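Local coordinates for protein Rho guanine nucleotide exchange factor 12 (Homo sapiens, PDB 1TXD) that acts as a guanine nucleotide exchange factor for the GTPase RhoA, using the DH and PH domains that make up this chain, at residues A[9-12]-A[13-16]; A[170-173]-A[174-177]. The protein carries 1 engineered substitution. All coordinates share one frame; numbering follows the deposited sequence.

Contact 1. Residues A[9-12]-A[13-16]; sequences LVSR and EVLL
V14 and L15 fold back on V10 and S11 in one loosely held helical turn, the short helix 12-15 that precedes the long helix 20-57. The evidence for a loose turn is in the backbone: S11 O receives N-H groups from both V14 N, at 3.3 Å, and L15 N, at 3.4 Å, and both bonds are weak although the first is nearly straight (163°). The V14 side chain can be traced atom by atom. Its CB lies 3.4 Å from S11 OG. At the branch, CG2 stays with the same hydroxyl, 3.5 Å from S11 OG, whereas CG1, turned opposite the backbone N (chi1 153°), reaches the tip of V10, with V14 CG1 and V10 CG1 4.1 Å apart. The two valines cross at about a right angle and meet methyl to methyl. L15 supplies a second apolar contact, CD1 approaching V10 CB at 4.3 Å, and its side chain also touches W6 and Q7 of helix 6-9. V10 in turn packs on V97, which ties the turn to another loop of the chain. Within the turn itself, L15 CB sits 3.4 Å from R12 O.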
loop_
_atom_site.group_PDB
_atom_site.type_symbol
_atom_site.label_atom_id
_atom_site.label_comp_id
_atom_site.label_asym_id
_atom_site.label_seq_id
_atom_site.Cartn_x
_atom_site.Cartn_y
_atom_site.Cartn_z
ATOM N N LEU A 9 27.916 -18.518 19.192
ATOM C CA LEU A 9 27.278 -19.770 19.581
ATOM C C LEU A 9 28.299 -20.902 19.523
ATOM O O LEU A 9 28.759 -21.377 20.567
ATOM C CB LEU A 9 26.070 -20.109 18.678
ATOM C CG LEU A 9 24.706 -19.459 18.983
ATOM C CD1 LEU A 9 23.694 -19.675 17.835
ATOM C CD2 LEU A 9 24.139 -19.979 20.309
ATOM N N VAL A 10 28.685 -21.286 18.304
ATOM C CA VAL A 10 29.433 -22.534 18.073
ATOM C C VAL A 10 30.792 -22.533 18.736
ATOM O O VAL A 10 31.496 -21.516 18.713
ATOM C CB VAL A 10 29.707 -22.818 16.569
ATOM C CG1 VAL A 10 30.162 -24.274 16.382
ATOM C CG2 VAL A 10 28.486 -22.522 15.705
ATOM N N SER A 11 31.166 -23.683 19.294
ATOM C CA SER A 11 32.526 -23.879 19.770
ATOM C C SER A 11 33.499 -23.537 18.624
ATOM O O SER A 11 33.242 -23.887 17.474
ATOM C CB SER A 11 32.723 -25.311 20.306
ATOM O OG SER A 11 33.064 -26.245 19.295
ATOM N N ARG A 12 34.581 -22.817 18.929
ATOM C CA ARG A 12 35.606 -22.460 17.928
ATOM C C ARG A 12 36.296 -23.689 17.327
ATOM O O ARG A 12 36.837 -23.628 16.221
ATOM C CB ARG A 12 36.690 -21.566 18.543
ATOM C CG ARG A 12 36.189 -20.277 19.167
ATOM C CD ARG A 12 37.235 -19.181 19.274
ATOM N NE ARG A 12 38.353 -19.550 20.144
ATOM C CZ ARG A 12 39.272 -18.695 20.611
ATOM N NH1 ARG A 12 39.214 -17.399 20.313
ATOM N NH2 ARG A 12 40.256 -19.142 21.385
ATOM N N GLU A 13 36.273 -24.793 18.070
ATOM C CA GLU A 13 37.021 -25.998 17.726
ATOM C C GLU A 13 36.239 -26.943 16.820
ATOM O O GLU A 13 36.736 -28.003 16.434
ATOM C CB GLU A 13 37.426 -26.699 19.021
ATOM C CG GLU A 13 38.757 -26.206 19.597
ATOM C CD GLU A 13 38.625 -25.064 20.592
ATOM O OE1 GLU A 13 37.520 -24.480 20.696
ATOM O OE2 GLU A 13 39.634 -24.750 21.279
ATOM N N VAL A 14 34.984 -26.584 16.524
ATOM C CA VAL A 14 34.145 -27.336 15.567
ATOM C C VAL A 14 34.023 -26.515 14.277
ATOM O O VAL A 14 33.816 -27.059 13.184
ATOM C CB VAL A 14 32.761 -27.719 16.224
ATOM C CG1 VAL A 14 31.617 -27.880 15.195
ATOM C CG2 VAL A 14 32.952 -28.989 17.092
ATOM N N LEU A 15 34.183 -25.204 14.444
ATOM C CA LEU A 15 34.309 -24.241 13.363
ATOM C C LEU A 15 35.534 -24.500 12.493
ATOM O O LEU A 15 35.567 -24.125 11.318
ATOM C CB LEU A 15 34.463 -22.834 13.982
ATOM C CG LEU A 15 33.617 -21.674 13.486
ATOM C CD1 LEU A 15 32.212 -22.045 13.162
ATOM C CD2 LEU A 15 33.576 -20.544 14.525
ATOM N N LEU A 16 36.553 -25.096 13.089
ATOM C CA LEU A 16 37.799 -25.405 12.365
ATOM C C LEU A 16 37.522 -26.389 11.269
ATOM O O LEU A 16 38.145 -26.347 10.225
ATOM C CB LEU A 16 38.848 -25.995 13.271
ATOM C CG LEU A 16 39.811 -25.018 13.889
ATOM C CD1 LEU A 16 40.688 -25.795 14.833
ATOM C CD2 LEU A 16 40.640 -24.274 12.837
#

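Contact 2. Residues A[170-173]-A[174-177]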
loop_
_atom_site.group_PDB
_atom_site.type_symbol
_atom_site.label_atom_id
_atom_site.label_comp_id
_atom_site.label_asym_id
_atom_site.label_seq_id
_atom_site.Cartn_x
_atom_site.Cartn_y
_atom_site.Cartn_z
ATOM N N GLN A 170 6.162 -3.436 8.722
ATOM C CA GLN A 170 5.669 -4.674 8.122
ATOM C C GLN A 170 5.963 -4.763 6.603
ATOM O O GLN A 170 6.527 -5.763 6.129
ATOM C CB GLN A 170 4.187 -4.826 8.301
ATOM C CG GLN A 170 3.697 -6.181 7.876
ATOM C CD GLN A 170 4.316 -7.376 8.718
ATOM O OE1 GLN A 170 4.850 -7.193 9.845
ATOM N NE2 GLN A 170 4.229 -8.576 8.158
ATOM N N MET A 171 5.607 -3.738 5.838
ATOM C CA MET A 171 5.886 -3.763 4.392
ATOM C C MET A 171 7.373 -3.938 4.177
ATOM O O MET A 171 7.764 -4.717 3.310
ATOM C CB MET A 171 5.348 -2.490 3.714
ATOM C CG MET A 171 5.623 -2.319 2.191
ATOM S SD MET A 171 4.499 -3.321 1.151
ATOM C CE MET A 171 5.588 -4.548 0.635
ATOM N N GLN A 172 8.224 -3.254 4.952
ATOM C CA GLN A 172 9.664 -3.271 4.664
ATOM C C GLN A 172 10.200 -4.704 4.818
ATOM O O GLN A 172 10.962 -5.190 3.996
ATOM C CB GLN A 172 10.473 -2.296 5.551
ATOM C CG GLN A 172 12.001 -2.218 5.127
ATOM C CD GLN A 172 12.240 -1.604 3.720
ATOM O OE1 GLN A 172 11.287 -1.146 3.063
ATOM N NE2 GLN A 172 13.516 -1.572 3.264
ATOM N N ARG A 173 9.771 -5.359 5.889
ATOM C CA ARG A 173 10.115 -6.733 6.191
ATOM C C ARG A 173 9.839 -7.678 5.026
ATOM O O ARG A 173 10.659 -8.532 4.663
ATOM C CB ARG A 173 9.396 -7.201 7.489
ATOM C CG ARG A 173 9.815 -8.625 7.912
ATOM C CD ARG A 173 11.330 -8.824 8.014
ATOM N NE ARG A 173 11.691 -10.123 8.588
ATOM C CZ ARG A 173 12.936 -10.611 8.588
ATOM N NH1 ARG A 173 13.893 -9.867 8.155
ATOM N NH2 ARG A 173 13.243 -11.824 9.061
ATOM N N LEU A 174 8.693 -7.502 4.416
ATOM C CA LEU A 174 8.312 -8.334 3.323
ATOM C C LEU A 174 9.192 -8.086 2.091
ATOM O O LEU A 174 9.363 -8.990 1.323
ATOM C CB LEU A 174 6.859 -8.111 2.989
ATOM C CG LEU A 174 5.908 -9.198 3.432
ATOM C CD1 LEU A 174 5.790 -9.193 4.932
ATOM C CD2 LEU A 174 4.623 -8.847 2.839
ATOM N N THR A 175 9.762 -6.910 1.922
ATOM C CA THR A 175 10.720 -6.677 0.810
ATOM C C THR A 175 12.038 -7.414 1.059
ATOM O O THR A 175 12.745 -7.707 0.121
ATOM C CB THR A 175 11.042 -5.180 0.629
ATOM O OG1 THR A 175 11.751 -4.724 1.781
ATOM C CG2 THR A 175 9.769 -4.305 0.628
ATOM N N LYS A 176 12.318 -7.761 2.326
ATOM C CA LYS A 176 13.588 -8.368 2.737
ATOM C C LYS A 176 13.645 -9.895 2.552
ATOM O O LYS A 176 14.688 -10.460 2.257
ATOM C CB LYS A 176 13.883 -8.010 4.215
ATOM C CG LYS A 176 14.194 -6.523 4.516
ATOM C CD LYS A 176 15.465 -6.061 3.828
ATOM C CE LYS A 176 15.649 -4.530 3.828
ATOM N NZ LYS A 176 15.801 -3.921 5.180
ATOM N N TYR A 177 12.525 -10.589 2.695
ATOM C CA TYR A 177 12.573 -12.054 2.612
ATOM C C TYR A 177 13.218 -12.593 1.342
ATOM O O TYR A 177 14.046 -13.501 1.418
ATOM C CB TYR A 177 11.188 -12.655 2.800
ATOM C CG TYR A 177 10.704 -12.581 4.213
ATOM C CD1 TYR A 177 11.457 -13.116 5.265
ATOM C CD2 TYR A 177 9.483 -12.023 4.516
ATOM C CE1 TYR A 177 10.983 -13.085 6.568
ATOM C CE2 TYR A 177 9.028 -11.981 5.833
ATOM C CZ TYR A 177 9.765 -12.498 6.823
ATOM O OH TYR A 177 9.309 -12.441 8.105
#
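R173 has CG opposite its backbone N (chi1 -176°) and bends at chi2, while Y177 carries its ring opposite its own carbonyl carbon (chi1 -73°); together these torsions bring the guanidinium across the phenol ring one helical turn on, the two side chains crossing at about a right angle. Y177 CE1 lies over one face of the guanidinium, 3.7 Å from R173 CZ, with the planes 59° apart, too tilted for a parallel stack. Both groups converge on E36 OE2, R173 NH2 by a salt bridge and Y177 OH by a hydrogen bond, and T35 OG1 takes R173 NH1. A leucine in place of R173 would probably leave E36 without its charged mate, T35 OG1 without its bond to NH1, and the Y177 ring without the guanidinium at CE1. R173 O lies over one face of that ring, 3.7 Å from Y177 CD2, and accepts K176 N at 3.0 Å from above the carbonyl plane. One turn back, Q170 NE2 rests 3.6 Å from L174 CD1, and H79 and H39 hold the two ends of the Q170 amide. L174 N returns to Q170 O at 3.3 Å, a regular helical bond. This buried polar face, packed against helices 20-57 and 72-90, belongs to the helical bundle of a DH domain.

How the contacts relate
Contact 1 and contact 2 come in series along the chain and do not touch: their centres are 32 Å apart and their nearest atoms about 16 Å. Their surroundings differ accordingly. The centre of contact 1 lies about 44 Å from the centre of the chain, largely on the surface, and the contact rests on weak backbone bonds and a few aliphatic contacts. Contact 2, its centre about 12 Å from that of the chain, lies on helix 169-186 and is partly buried, with polar groups tied into neighbouring helices. Helix 20-57 lies between them in sequence: it follows the turn at 9-16 and carries E36, the shared partner of R173 and Y177 in contact 2.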